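Side-chain contacts in UDP-glucose 4-epimerase (Campylobacter jejuni subsp. jejuni serotype O:2, PDB 7K3P), which probably interconverts UDP-glucose and UDP-galactose, and their N-acetylated counterparts, by inverting the sugar at C4 with the help of bound NAD: residues A[91-96]-A[116-121]; A[97-102]-A[108-113]; A[133-138]-A[167-172]. The protein carries 2 engineered substitutions. All coordinates share one frame; numbering follows the deposited sequence.

Interaction 1: A[91-96]-A[116-121]. With NAD (nicotinamide-adenine-dinucleotide), chain C.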
loop_
_atom_site.group_PDB
_atom_site.type_symbol
_atom_site.label_atom_id
_atom_site.label_comp_id
_atom_site.label_asym_id
_atom_site.label_seq_id
_atom_site.Cartn_x
_atom_site.Cartn_y
_atom_site.Cartn_z
ATOM N N ILE A 91 13.085 16.158 -4.930
ATOM C CA ILE A 91 11.666 16.459 -4.843
ATOM C C ILE A 91 11.262 16.507 -3.368
ATOM O O ILE A 91 11.720 15.697 -2.558
ATOM C CB ILE A 91 10.805 15.419 -5.604
ATOM C CG1 ILE A 91 9.314 15.727 -5.449
ATOM C CG2 ILE A 91 11.071 14.001 -5.108
ATOM C CD1 ILE A 91 8.447 14.791 -6.290
ATOM N N VAL A 92 10.427 17.484 -3.046
ATOM C CA VAL A 92 9.784 17.601 -1.759
ATOM C C VAL A 92 8.311 17.414 -2.052
ATOM O O VAL A 92 7.687 18.259 -2.711
ATOM C CB VAL A 92 10.031 18.978 -1.135
ATOM C CG1 VAL A 92 9.336 19.074 0.213
ATOM C CG2 VAL A 92 11.557 19.224 -0.979
ATOM N N HIS A 93 7.760 16.293 -1.577
ATOM C CA HIS A 93 6.435 15.833 -2.015
ATOM C C HIS A 93 5.305 16.093 -0.992
ATOM O O HIS A 93 5.112 15.310 -0.054
ATOM C CB HIS A 93 6.527 14.336 -2.355
ATOM C CG HIS A 93 5.240 13.723 -2.814
ATOM N ND1 HIS A 93 4.326 14.407 -3.620
ATOM C CD2 HIS A 93 4.697 12.506 -2.596
ATOM C CE1 HIS A 93 3.298 13.624 -3.860
ATOM N NE2 HIS A 93 3.486 12.459 -3.257
ATOM N N PHE A 94 4.565 17.181 -1.183
ATOM C CA PHE A 94 3.450 17.555 -0.309
ATOM C C PHE A 94 2.079 17.127 -0.855
ATOM O O PHE A 94 1.110 17.022 -0.090
ATOM C CB PHE A 94 3.368 19.078 -0.158
ATOM C CG PHE A 94 4.490 19.692 0.634
ATOM C CD1 PHE A 94 4.504 19.627 2.025
ATOM C CD2 PHE A 94 5.506 20.379 -0.013
ATOM C CE1 PHE A 94 5.540 20.212 2.753
ATOM C CE2 PHE A 94 6.545 20.962 0.700
ATOM C CZ PHE A 94 6.560 20.887 2.087
ATOM N N ALA A 95 1.973 16.977 -2.178
ATOM C CA ALA A 95 0.673 16.749 -2.822
ATOM C C ALA A 95 -0.008 15.490 -2.289
ATOM O O ALA A 95 0.573 14.400 -2.290
ATOM C CB ALA A 95 0.829 16.666 -4.350
ATOM N N ALA A 96 -1.247 15.649 -1.832
ATOM C CA ALA A 96 -2.024 14.539 -1.308
ATOM C C ALA A 96 -3.416 15.040 -0.956
ATOM O O ALA A 96 -3.647 16.249 -0.943
ATOM C CB ALA A 96 -1.344 13.972 -0.053
ATOM N N VAL A 116 -1.316 5.810 -5.042
ATOM C CA VAL A 116 -1.096 5.551 -6.465
ATOM C C VAL A 116 -0.241 6.640 -7.115
ATOM O O VAL A 116 0.741 6.335 -7.784
ATOM C CB VAL A 116 -2.429 5.366 -7.224
ATOM C CG1 VAL A 116 -2.216 5.478 -8.731
ATOM C CG2 VAL A 116 -3.042 4.012 -6.879
ATOM N N ASN A 117 -0.618 7.898 -6.931
ATOM C CA ASN A 117 0.132 8.993 -7.538
ATOM C C ASN A 117 1.555 9.018 -7.015
ATOM O O ASN A 117 2.506 9.300 -7.757
ATOM C CB ASN A 117 -0.548 10.344 -7.277
ATOM C CG ASN A 117 -1.764 10.551 -8.157
ATOM O OD1 ASN A 117 -1.964 9.794 -9.087
ATOM N ND2 ASN A 117 -2.579 11.567 -7.861
ATOM N N THR A 118 1.701 8.721 -5.730
ATOM C CA THR A 118 3.032 8.723 -5.124
ATOM C C THR A 118 3.872 7.593 -5.681
ATOM O O THR A 118 5.071 7.750 -5.905
ATOM C CB THR A 118 2.958 8.678 -3.576
ATOM O OG1 THR A 118 2.317 9.872 -3.114
ATOM C CG2 THR A 118 4.367 8.608 -2.975
ATOM N N THR A 119 3.245 6.446 -5.934
ATOM C CA THR A 119 3.985 5.312 -6.475
ATOM C C THR A 119 4.546 5.630 -7.867
ATOM O O THR A 119 5.721 5.361 -8.162
ATOM C CB THR A 119 3.121 4.034 -6.526
ATOM O OG1 THR A 119 2.658 3.741 -5.206
ATOM C CG2 THR A 119 3.920 2.861 -7.056
ATOM N N ASN A 120 3.719 6.187 -8.740
ATOM C CA ASN A 120 4.241 6.562 -10.050
ATOM C C ASN A 120 5.370 7.592 -9.916
ATOM O O ASN A 120 6.368 7.536 -10.633
ATOM C CB ASN A 120 3.149 7.140 -10.932
ATOM C CG ASN A 120 3.715 7.675 -12.230
ATOM O OD1 ASN A 120 4.173 6.899 -13.066
ATOM N ND2 ASN A 120 3.734 8.999 -12.381
ATOM N N LEU A 121 5.189 8.544 -9.004
ATOM C CA LEU A 121 6.189 9.581 -8.758
ATOM C C LEU A 121 7.527 8.962 -8.377
ATOM O O LEU A 121 8.576 9.361 -8.885
ATOM C CB LEU A 121 5.691 10.525 -7.665
ATOM C CG LEU A 121 6.303 11.910 -7.506
ATOM C CD1 LEU A 121 6.355 12.663 -8.824
ATOM C CD2 LEU A 121 5.487 12.704 -6.483
HETATM P PA NAD C . -2.870 21.130 1.077
HETATM O O1A NAD C . -4.184 20.609 0.550
HETATM O O2A NAD C . -2.958 22.599 1.378
HETATM O O5B NAD C . -1.721 20.943 0.011
HETATM C C5B NAD C . -1.870 19.935 -0.947
HETATM C C4B NAD C . -1.494 20.462 -2.276
HETATM O O4B NAD C . -1.279 19.435 -3.200
HETATM C C3B NAD C . -2.610 21.389 -2.849
HETATM O O3B NAD C . -2.196 22.740 -3.284
HETATM C C2B NAD C . -3.294 20.496 -3.912
HETATM O O2B NAD C . -3.852 21.203 -4.936
HETATM C C1B NAD C . -2.120 19.672 -4.333
HETATM N N9A NAD C . -2.519 18.411 -4.978
HETATM C C8A NAD C . -3.334 17.466 -4.468
HETATM N N7A NAD C . -3.492 16.461 -5.343
HETATM C C5A NAD C . -2.780 16.725 -6.446
HETATM C C6A NAD C . -2.572 16.062 -7.667
HETATM N N6A NAD C . -3.198 14.784 -7.908
HETATM N N1A NAD C . -1.763 16.605 -8.598
HETATM C C2A NAD C . -1.158 17.791 -8.408
HETATM N N3A NAD C . -1.349 18.482 -7.236
HETATM C C4A NAD C . -2.143 17.976 -6.248
HETATM O O3 NAD C . -2.504 20.291 2.377
HETATM P PN NAD C . -1.353 20.688 3.380
HETATM O O1N NAD C . -0.474 21.772 2.784
HETATM O O2N NAD C . -2.000 21.169 4.643
HETATM O O5D NAD C . -0.500 19.388 3.668
HETATM C C5D NAD C . 0.455 18.993 2.710
HETATM C C4D NAD C . 1.060 17.642 3.053
HETATM O O4D NAD C . 1.449 17.583 4.408
HETATM C C3D NAD C . 0.168 16.450 2.721
HETATM O O3D NAD C . 0.935 15.426 2.230
HETATM C C2D NAD C . -0.373 15.995 4.010
HETATM O O2D NAD C . -0.718 14.660 4.039
HETATM C C1D NAD C . 0.778 16.393 4.972
HETATM N N1N NAD C . 0.355 16.601 6.434
HETATM C C2N NAD C . -0.432 17.709 6.679
HETATM C C3N NAD C . -0.850 17.967 7.981
HETATM C C7N NAD C . -1.710 19.172 8.262
HETATM O O7N NAD C . -2.077 19.923 7.371
HETATM N N7N NAD C . -2.109 19.429 9.605
HETATM C C4N NAD C . -0.464 17.122 9.004
HETATM C C5N NAD C . 0.321 16.021 8.747
HETATM C C6N NAD C . 0.746 15.744 7.441
HETATM O O HOH W 1 0.228 11.905 -3.258
#
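A buried imidazole, that of His93, is gripped across this contact in two ways: a threonine hydroxyl meets its edge and a leucine methyl sits over its face. At the edge, NE2 of His93 donates to OG1 of Thr118 at 2.8 Å. The hydroxyl oxygen lies 5° out of the ring plane and the bond is moderately straight, a nearly coplanar arrangement that helps fix the rotation of the ring. Thr118 OG1 is also hydrogen-bonded to Asn114 O, one turn back in the helix. The other ring nitrogen, ND1, is hydrogen-bonded to Ser22, so both nitrogens have partners. Over the face, CD2 of Leu121 stands 3.5 Å from the ring centroid and 13° off its normal, a CH-pi contact that is almost centred. With CG anti to the backbone N, the His93 ring reaches across to helix 107-127. Further back, CD1 of Ile91 meets the same Leu121 CD2 tip to tip at 3.6 Å. A water lies 2.9 Å from Thr118 OG1 and 2.7 Å from Ala95 O, placed to link helix and loop, though it has more acceptors in reach than protons to give. Beyond the strand, Phe94 O accepts a bond from O3D of NAD at 2.8 Å. Strand 91-93 and helix 116-121 run antiparallel at 172°, as expected for a helix packed on the parallel sheet of a Rossmann fold.

Interaction 2: A[97-102]-A[108-113]. With NAD (nicotinamide-adenine-dinucleotide), chain C.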
loop_
_atom_site.group_PDB
_atom_site.type_symbol
_atom_site.label_atom_id
_atom_site.label_comp_id
_atom_site.label_asym_id
_atom_site.label_seq_id
_atom_site.Cartn_x
_atom_site.Cartn_y
_atom_site.Cartn_z
ATOM N N SER A 97 -4.324 14.104 -0.659
ATOM C CA SER A 97 -5.574 14.419 0.029
ATOM C C SER A 97 -5.324 14.155 1.512
ATOM O O SER A 97 -4.621 13.197 1.850
ATOM C CB SER A 97 -6.709 13.529 -0.488
ATOM O OG SER A 97 -6.869 13.690 -1.879
ATOM N N ILE A 98 -5.881 14.980 2.401
ATOM C CA ILE A 98 -5.374 15.008 3.780
ATOM C C ILE A 98 -6.408 14.887 4.915
ATOM O O ILE A 98 -6.049 15.069 6.075
ATOM C CB ILE A 98 -4.561 16.298 4.039
ATOM C CG1 ILE A 98 -5.516 17.493 4.208
ATOM C CG2 ILE A 98 -3.533 16.519 2.910
ATOM C CD1 ILE A 98 -4.840 18.820 4.563
ATOM N N GLU A 99 -7.663 14.587 4.592
ATOM C CA GLU A 99 -8.737 14.589 5.597
ATOM C C GLU A 99 -9.164 13.177 6.007
ATOM O O GLU A 99 -9.815 12.460 5.226
ATOM C CB GLU A 99 -9.962 15.362 5.077
ATOM C CG GLU A 99 -9.610 16.680 4.388
ATOM C CD GLU A 99 -10.484 17.842 4.818
ATOM O OE1 GLU A 99 -11.004 17.820 5.954
ATOM O OE2 GLU A 99 -10.648 18.787 4.017
ATOM N N VAL A 100 -8.802 12.799 7.231
ATOM C CA VAL A 100 -9.180 11.510 7.805
ATOM C C VAL A 100 -10.670 11.212 7.605
ATOM O O VAL A 100 -11.033 10.165 7.069
ATOM C CB VAL A 100 -8.808 11.435 9.302
ATOM C CG1 VAL A 100 -9.612 10.343 10.027
ATOM C CG2 VAL A 100 -7.305 11.199 9.474
ATOM N N PHE A 101 -11.528 12.146 8.006
ATOM C CA PHE A 101 -12.969 11.923 7.906
ATOM C C PHE A 101 -13.418 11.607 6.477
ATOM O O PHE A 101 -14.247 10.718 6.262
ATOM C CB PHE A 101 -13.759 13.110 8.469
ATOM C CG PHE A 101 -15.233 12.828 8.632
ATOM C CD1 PHE A 101 -16.097 12.888 7.538
ATOM C CD2 PHE A 101 -15.751 12.491 9.875
ATOM C CE1 PHE A 101 -17.456 12.621 7.687
ATOM C CE2 PHE A 101 -17.108 12.227 10.031
ATOM C CZ PHE A 101 -17.961 12.290 8.934
ATOM N N GLU A 102 -12.876 12.334 5.501
ATOM C CA GLU A 102 -13.243 12.091 4.110
ATOM C C GLU A 102 -12.751 10.717 3.661
ATOM O O GLU A 102 -13.412 10.051 2.866
ATOM C CB GLU A 102 -12.685 13.181 3.183
ATOM C CG GLU A 102 -13.155 13.060 1.728
ATOM C CD GLU A 102 -12.360 13.948 0.761
ATOM O OE1 GLU A 102 -11.227 14.373 1.106
ATOM O OE2 GLU A 102 -12.874 14.211 -0.345
ATOM N N LEU A 108 -11.173 5.121 -1.767
ATOM C CA LEU A 108 -10.487 4.987 -3.053
ATOM C C LEU A 108 -9.876 6.314 -3.541
ATOM O O LEU A 108 -8.840 6.325 -4.214
ATOM C CB LEU A 108 -11.377 4.301 -4.108
ATOM C CG LEU A 108 -11.307 2.758 -4.139
ATOM C CD1 LEU A 108 -9.894 2.310 -4.479
ATOM C CD2 LEU A 108 -11.752 2.098 -2.828
ATOM N N LYS A 109 -10.488 7.432 -3.169
ATOM C CA LYS A 109 -9.913 8.739 -3.494
ATOM C C LYS A 109 -8.541 8.905 -2.827
ATOM O O LYS A 109 -7.608 9.480 -3.405
ATOM C CB LYS A 109 -10.859 9.864 -3.047
ATOM C CG LYS A 109 -10.238 11.253 -3.044
ATOM C CD LYS A 109 -11.273 12.343 -2.700
ATOM C CE LYS A 109 -10.650 13.731 -2.777
ATOM N NZ LYS A 109 -11.621 14.844 -2.505
ATOM N N TYR A 110 -8.423 8.392 -1.609
ATOM C CA TYR A 110 -7.173 8.499 -0.857
ATOM C C TYR A 110 -6.098 7.557 -1.402
ATOM O O TYR A 110 -4.969 7.974 -1.648
ATOM C CB TYR A 110 -7.433 8.363 0.655
ATOM C CG TYR A 110 -7.941 9.689 1.158
ATOM C CD1 TYR A 110 -9.200 10.157 0.786
ATOM C CD2 TYR A 110 -7.129 10.523 1.914
ATOM C CE1 TYR A 110 -9.645 11.405 1.187
ATOM C CE2 TYR A 110 -7.568 11.759 2.323
ATOM C CZ TYR A 110 -8.822 12.197 1.958
ATOM O OH TYR A 110 -9.241 13.442 2.361
ATOM N N TYR A 111 -6.456 6.304 -1.648
ATOM C CA TYR A 111 -5.510 5.394 -2.267
ATOM C C TYR A 111 -5.069 5.826 -3.672
ATOM O O TYR A 111 -3.928 5.567 -4.059
ATOM C CB TYR A 111 -6.055 3.964 -2.281
ATOM C CG TYR A 111 -6.125 3.356 -0.896
ATOM C CD1 TYR A 111 -4.959 3.134 -0.151
ATOM C CD2 TYR A 111 -7.347 3.009 -0.328
ATOM C CE1 TYR A 111 -5.013 2.576 1.127
ATOM C CE2 TYR A 111 -7.419 2.445 0.963
ATOM C CZ TYR A 111 -6.253 2.239 1.677
ATOM O OH TYR A 111 -6.313 1.683 2.930
ATOM N N MET A 112 -5.966 6.458 -4.433
ATOM C CA MET A 112 -5.619 6.958 -5.766
ATOM C C MET A 112 -4.742 8.207 -5.682
ATOM O O MET A 112 -3.682 8.257 -6.287
ATOM C CB MET A 112 -6.873 7.261 -6.603
ATOM C CG MET A 112 -7.645 6.012 -7.022
ATOM S SD MET A 112 -6.720 4.877 -8.087
ATOM C CE MET A 112 -6.702 5.794 -9.627
ATOM N N ASN A 113 -5.184 9.214 -4.939
ATOM C CA ASN A 113 -4.490 10.493 -4.975
ATOM C C ASN A 113 -3.209 10.481 -4.140
ATOM O O ASN A 113 -2.244 11.191 -4.435
ATOM C CB ASN A 113 -5.404 11.633 -4.535
ATOM C CG ASN A 113 -4.897 12.991 -5.012
ATOM O OD1 ASN A 113 -4.482 13.140 -6.169
ATOM N ND2 ASN A 113 -4.910 13.980 -4.121
HETATM P PA NAD C . -2.870 21.130 1.077
HETATM O O1A NAD C . -4.184 20.609 0.550
HETATM O O2A NAD C . -2.958 22.599 1.378
HETATM O O5B NAD C . -1.721 20.943 0.011
HETATM C C5B NAD C . -1.870 19.935 -0.947
HETATM C C4B NAD C . -1.494 20.462 -2.276
HETATM O O4B NAD C . -1.279 19.435 -3.200
HETATM C C3B NAD C . -2.610 21.389 -2.849
HETATM O O3B NAD C . -2.196 22.740 -3.284
HETATM C C2B NAD C . -3.294 20.496 -3.912
HETATM O O2B NAD C . -3.852 21.203 -4.936
HETATM C C1B NAD C . -2.120 19.672 -4.333
HETATM N N9A NAD C . -2.519 18.411 -4.978
HETATM C C8A NAD C . -3.334 17.466 -4.468
HETATM N N7A NAD C . -3.492 16.461 -5.343
HETATM C C5A NAD C . -2.780 16.725 -6.446
HETATM C C6A NAD C . -2.572 16.062 -7.667
HETATM N N6A NAD C . -3.198 14.784 -7.908
HETATM N N1A NAD C . -1.763 16.605 -8.598
HETATM C C2A NAD C . -1.158 17.791 -8.408
HETATM N N3A NAD C . -1.349 18.482 -7.236
HETATM C C4A NAD C . -2.143 17.976 -6.248
HETATM O O3 NAD C . -2.504 20.291 2.377
HETATM P PN NAD C . -1.353 20.688 3.380
HETATM O O1N NAD C . -0.474 21.772 2.784
HETATM O O2N NAD C . -2.000 21.169 4.643
HETATM O O5D NAD C . -0.500 19.388 3.668
HETATM C C5D NAD C . 0.455 18.993 2.710
HETATM C C4D NAD C . 1.060 17.642 3.053
HETATM O O4D NAD C . 1.449 17.583 4.408
HETATM C C3D NAD C . 0.168 16.450 2.721
HETATM O O3D NAD C . 0.935 15.426 2.230
HETATM C C2D NAD C . -0.373 15.995 4.010
HETATM O O2D NAD C . -0.718 14.660 4.039
HETATM C C1D NAD C . 0.778 16.393 4.972
HETATM N N1N NAD C . 0.355 16.601 6.434
HETATM C C2N NAD C . -0.432 17.709 6.679
HETATM C C3N NAD C . -0.850 17.967 7.981
HETATM C C7N NAD C . -1.710 19.172 8.262
HETATM O O7N NAD C . -2.077 19.923 7.371
HETATM N N7N NAD C . -2.109 19.429 9.605
HETATM C C4N NAD C . -0.464 17.122 9.004
HETATM C C5N NAD C . 0.321 16.021 8.747
HETATM C C6N NAD C . 0.746 15.744 7.441
#
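Tyr110 lies across segment 97-102, with Ser97 over one face of its ring and Glu102 at its hydroxyl end. CB of Ser97 sits 3.7 Å from the ring centroid and 24° off the normal, a CH-pi contact displaced toward the rim. At the hydroxyl, the carboxylate of Glu102 stands nearly upright against the ring, the two planes 81° apart. Tyr110 OH donates to Glu102 OE1 at 2.5 Å, meeting it on the anti side but tilted out of the carboxylate plane, and accepts from the backbone N of Glu99 at 3.0 Å. The phenol oxygen is thus held by two bonds and joins the N-cap residue of helix 100-105 to a side chain of its first turn.

Glu102 divides its oxygens between two neighbours. Its chain is extended, with CG turned away from the amide nitrogen (chi1 -174°), and carries the carboxylate to Lys109, whose own extended chain crosses it at about a right angle. NZ of Lys109 forms a salt bridge with Glu102 OE2 at 2.6 Å, approaching on the syn side and likewise tilted from the plane; this positive charge would probably help stabilise the ionised carboxylate.

In this Rossmann-type fold, consistent with the extended short-chain dehydrogenase/reductase family, the loop after strand 90-93 passes along the dinucleotide, and Asn113 links it to the adenine. ND2 of Asn113 is shared between Ser97 OG, at 3.0 Å and tilted from the amide plane, and NAD N7A, at 3.1 Å. OD1 of Asn113 accepts from NAD N6A at 2.7 Å, so the amide reads the adenine through a donor and an acceptor at once. Further along the cofactor, Ile98 CG2 packs against the ribose beside the nicotinamide, 3.4 Å from NAD C2D.

Interaction 3: A[133-138]-A[167-172]. With NAD (nicotinamide-adenine-dinucleotide), chain C.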
loop_
_atom_site.group_PDB
_atom_site.type_symbol
_atom_site.label_atom_id
_atom_site.label_comp_id
_atom_site.label_asym_id
_atom_site.label_seq_id
_atom_site.Cartn_x
_atom_site.Cartn_y
_atom_site.Cartn_z
ATOM N N PHE A 133 14.430 12.259 -2.082
ATOM C CA PHE A 133 12.968 12.343 -2.033
ATOM C C PHE A 133 12.518 12.701 -0.611
ATOM O O PHE A 133 12.692 11.902 0.305
ATOM C CB PHE A 133 12.385 10.981 -2.450
ATOM C CG PHE A 133 10.916 11.013 -2.791
ATOM C CD1 PHE A 133 9.961 11.306 -1.823
ATOM C CD2 PHE A 133 10.491 10.719 -4.082
ATOM C CE1 PHE A 133 8.595 11.324 -2.143
ATOM C CE2 PHE A 133 9.141 10.738 -4.416
ATOM C CZ PHE A 133 8.187 11.039 -3.447
ATOM N N ILE A 134 11.967 13.897 -0.413
ATOM C CA ILE A 134 11.452 14.243 0.908
ATOM C C ILE A 134 9.931 14.043 0.890
ATOM O O ILE A 134 9.221 14.661 0.078
ATOM C CB ILE A 134 11.895 15.661 1.371
ATOM C CG1 ILE A 134 13.423 15.699 1.586
ATOM C CG2 ILE A 134 11.216 16.035 2.686
ATOM C CD1 ILE A 134 14.181 16.160 0.398
ATOM N N PHE A 135 9.441 13.144 1.746
ATOM C CA PHE A 135 8.015 12.777 1.742
ATOM C C PHE A 135 7.302 13.273 2.994
ATOM O O PHE A 135 7.695 12.933 4.123
ATOM C CB PHE A 135 7.878 11.261 1.624
ATOM C CG PHE A 135 6.449 10.768 1.607
ATOM C CD1 PHE A 135 5.503 11.363 0.777
ATOM C CD2 PHE A 135 6.069 9.678 2.389
ATOM C CE1 PHE A 135 4.174 10.897 0.753
ATOM C CE2 PHE A 135 4.756 9.197 2.369
ATOM C CZ PHE A 135 3.807 9.809 1.541
ATOM N N SER A 136 6.266 14.088 2.797
ATOM C CA SER A 136 5.393 14.488 3.884
ATOM C C SER A 136 4.471 13.323 4.231
ATOM O O SER A 136 3.450 13.109 3.551
ATOM C CB SER A 136 4.534 15.679 3.478
ATOM O OG SER A 136 5.328 16.742 3.019
ATOM N N SER A 137 4.830 12.567 5.270
ATOM C CA SER A 137 3.947 11.515 5.765
ATOM C C SER A 137 3.123 12.129 6.898
ATOM O O SER A 137 2.826 13.315 6.862
ATOM C CB SER A 137 4.761 10.327 6.251
ATOM O OG SER A 137 3.917 9.255 6.613
ATOM N N THR A 138 2.775 11.342 7.912
ATOM C CA THR A 138 1.859 11.837 8.943
ATOM C C THR A 138 1.938 11.000 10.209
ATOM O O THR A 138 2.276 9.825 10.154
ATOM C CB THR A 138 0.378 11.801 8.460
ATOM O OG1 THR A 138 -0.506 12.066 9.567
ATOM C CG2 THR A 138 0.028 10.415 7.884
ATOM N N LEU A 167 1.195 5.320 4.838
ATOM C CA LEU A 167 2.104 4.247 5.249
ATOM C C LEU A 167 2.513 3.387 4.056
ATOM O O LEU A 167 3.665 2.956 3.946
ATOM C CB LEU A 167 1.411 3.345 6.277
ATOM C CG LEU A 167 2.228 2.121 6.704
ATOM C CD1 LEU A 167 3.588 2.573 7.235
ATOM C CD2 LEU A 167 1.464 1.304 7.760
ATOM N N MET A 168 1.557 3.108 3.173
ATOM C CA MET A 168 1.877 2.375 1.963
ATOM C C MET A 168 2.952 3.094 1.142
ATOM O O MET A 168 3.880 2.453 0.641
ATOM C CB MET A 168 0.620 2.160 1.128
ATOM C CG MET A 168 -0.364 1.150 1.742
ATOM S SD MET A 168 -1.806 0.971 0.666
ATOM C CE MET A 168 -2.822 -0.101 1.690
ATOM N N SER A 169 2.839 4.413 1.005
ATOM C CA SER A 169 3.873 5.158 0.271
ATOM C C SER A 169 5.222 5.104 0.988
ATOM O O SER A 169 6.262 4.994 0.334
ATOM C CB SER A 169 3.464 6.604 -0.025
ATOM O OG SER A 169 2.453 6.640 -1.016
ATOM N N GLU A 170 5.210 5.157 2.322
ATOM C CA GLU A 170 6.453 4.990 3.091
ATOM C C GLU A 170 7.116 3.669 2.747
ATOM O O GLU A 170 8.338 3.597 2.597
ATOM C CB GLU A 170 6.192 5.011 4.608
ATOM C CG GLU A 170 5.875 6.374 5.194
ATOM C CD GLU A 170 6.043 6.401 6.729
ATOM O OE1 GLU A 170 6.806 5.563 7.252
ATOM O OE2 GLU A 170 5.428 7.263 7.396
ATOM N N GLU A 171 6.308 2.616 2.648
ATOM C CA GLU A 171 6.846 1.280 2.422
ATOM C C GLU A 171 7.409 1.133 1.015
ATOM O O GLU A 171 8.401 0.407 0.800
ATOM C CB GLU A 171 5.795 0.202 2.717
ATOM C CG GLU A 171 5.340 0.225 4.188
ATOM C CD GLU A 171 4.345 -0.877 4.528
ATOM O OE1 GLU A 171 3.845 -1.541 3.595
ATOM O OE2 GLU A 171 4.070 -1.082 5.738
ATOM N N VAL A 172 6.782 1.813 0.060
ATOM C CA VAL A 172 7.312 1.841 -1.306
ATOM C C VAL A 172 8.659 2.575 -1.312
ATOM O O VAL A 172 9.618 2.121 -1.940
ATOM C CB VAL A 172 6.323 2.480 -2.300
ATOM C CG1 VAL A 172 6.936 2.554 -3.726
ATOM C CG2 VAL A 172 5.012 1.678 -2.341
HETATM P PA NAD C . -2.870 21.130 1.077
HETATM O O1A NAD C . -4.184 20.609 0.550
HETATM O O2A NAD C . -2.958 22.599 1.378
HETATM O O5B NAD C . -1.721 20.943 0.011
HETATM C C5B NAD C . -1.870 19.935 -0.947
HETATM C C4B NAD C . -1.494 20.462 -2.276
HETATM O O4B NAD C . -1.279 19.435 -3.200
HETATM C C3B NAD C . -2.610 21.389 -2.849
HETATM O O3B NAD C . -2.196 22.740 -3.284
HETATM C C2B NAD C . -3.294 20.496 -3.912
HETATM O O2B NAD C . -3.852 21.203 -4.936
HETATM C C1B NAD C . -2.120 19.672 -4.333
HETATM N N9A NAD C . -2.519 18.411 -4.978
HETATM C C8A NAD C . -3.334 17.466 -4.468
HETATM N N7A NAD C . -3.492 16.461 -5.343
HETATM C C5A NAD C . -2.780 16.725 -6.446
HETATM C C6A NAD C . -2.572 16.062 -7.667
HETATM N N6A NAD C . -3.198 14.784 -7.908
HETATM N N1A NAD C . -1.763 16.605 -8.598
HETATM C C2A NAD C . -1.158 17.791 -8.408
HETATM N N3A NAD C . -1.349 18.482 -7.236
HETATM C C4A NAD C . -2.143 17.976 -6.248
HETATM O O3 NAD C . -2.504 20.291 2.377
HETATM P PN NAD C . -1.353 20.688 3.380
HETATM O O1N NAD C . -0.474 21.772 2.784
HETATM O O2N NAD C . -2.000 21.169 4.643
HETATM O O5D NAD C . -0.500 19.388 3.668
HETATM C C5D NAD C . 0.455 18.993 2.710
HETATM C C4D NAD C . 1.060 17.642 3.053
HETATM O O4D NAD C . 1.449 17.583 4.408
HETATM C C3D NAD C . 0.168 16.450 2.721
HETATM O O3D NAD C . 0.935 15.426 2.230
HETATM C C2D NAD C . -0.373 15.995 4.010
HETATM O O2D NAD C . -0.718 14.660 4.039
HETATM C C1D NAD C . 0.778 16.393 4.972
HETATM N N1N NAD C . 0.355 16.601 6.434
HETATM C C2N NAD C . -0.432 17.709 6.679
HETATM C C3N NAD C . -0.850 17.967 7.981
HETATM C C7N NAD C . -1.710 19.172 8.262
HETATM O O7N NAD C . -2.077 19.923 7.371
HETATM N N7N NAD C . -2.109 19.429 9.605
HETATM C C4N NAD C . -0.464 17.122 9.004
HETATM C C5N NAD C . 0.321 16.021 8.747
HETATM C C6N NAD C . 0.746 15.744 7.441
#
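The nicotinamide end of the NAD pocket is backed by this contact, in which Ser137, just past strand 132-136, is tied to Glu170 on helix 161-179. OG of Ser137 donates to OE2 of Glu170 at 2.6 Å, using the anti lone pair of that oxygen, the one turned away from OE1. The bond is reached from both sides: Ser137 holds OG on the far side of CB from its own N (chi1 -174°), and the extended Glu170 chain carries the carboxylate to it, which also brings CB of Ser137 to 3.3 Å from Glu170 OE2. The other oxygen, OE1, makes salt bridges with Arg174 and Arg189; these two positive charges would probably favour the ionised form of the buried glutamate.

Helix 161-179 packs against the parallel sheet of the Rossmann fold, and it also supplies Tyr162 and Lys166, both hydrogen-bonded to NAD. Their spacing matches the YxxxK pair of the short-chain dehydrogenase/reductase superfamily. Lys166 bonds to Ser136 O as well, so the strand end and the helix meet at the cofactor through more than one link.

Deeper in, Phe135 lies between strand and helix. Its CB is directed toward the helix, and CZ approaches CB of Ser169 at 3.6 Å. The neighbouring CE2 lies 4.1 Å from CG of Glu170, so CZ and CE2 touch two successive helix residues. Ile187 of strand 184-189 touches Phe135, Ser137 and Glu170 alike. On the cofactor side, the backbone O of Ser137 comes within 3.2 Å of NAD C6N, and CB of Ser136 lies 3.7 Å from the ribose oxygen O4D of NAD.

In the fold
From the N terminus, strand 90-93 comes first, and its loop passes directly into segment 97-102. Interaction 2 closes a short loop there, with five residues between its segments. Interaction 1 encloses it, spanning 19 residues and returning from helix 107-127 to the strand; successive turns of that helix serve both contacts. The chain then enters strand 132-136, and interaction 3 closes a separate loop of 28 intervening residues onto helix 161-179, in series with the others. Strands 90-93 and 132-136 are sheet neighbours, with probable backbone hydrogen bonds from Ile134 to both Ile91 and His93. Tyr111 packs on Met168, joining helices 107-127 and 161-179, and all three contacts touch NAD.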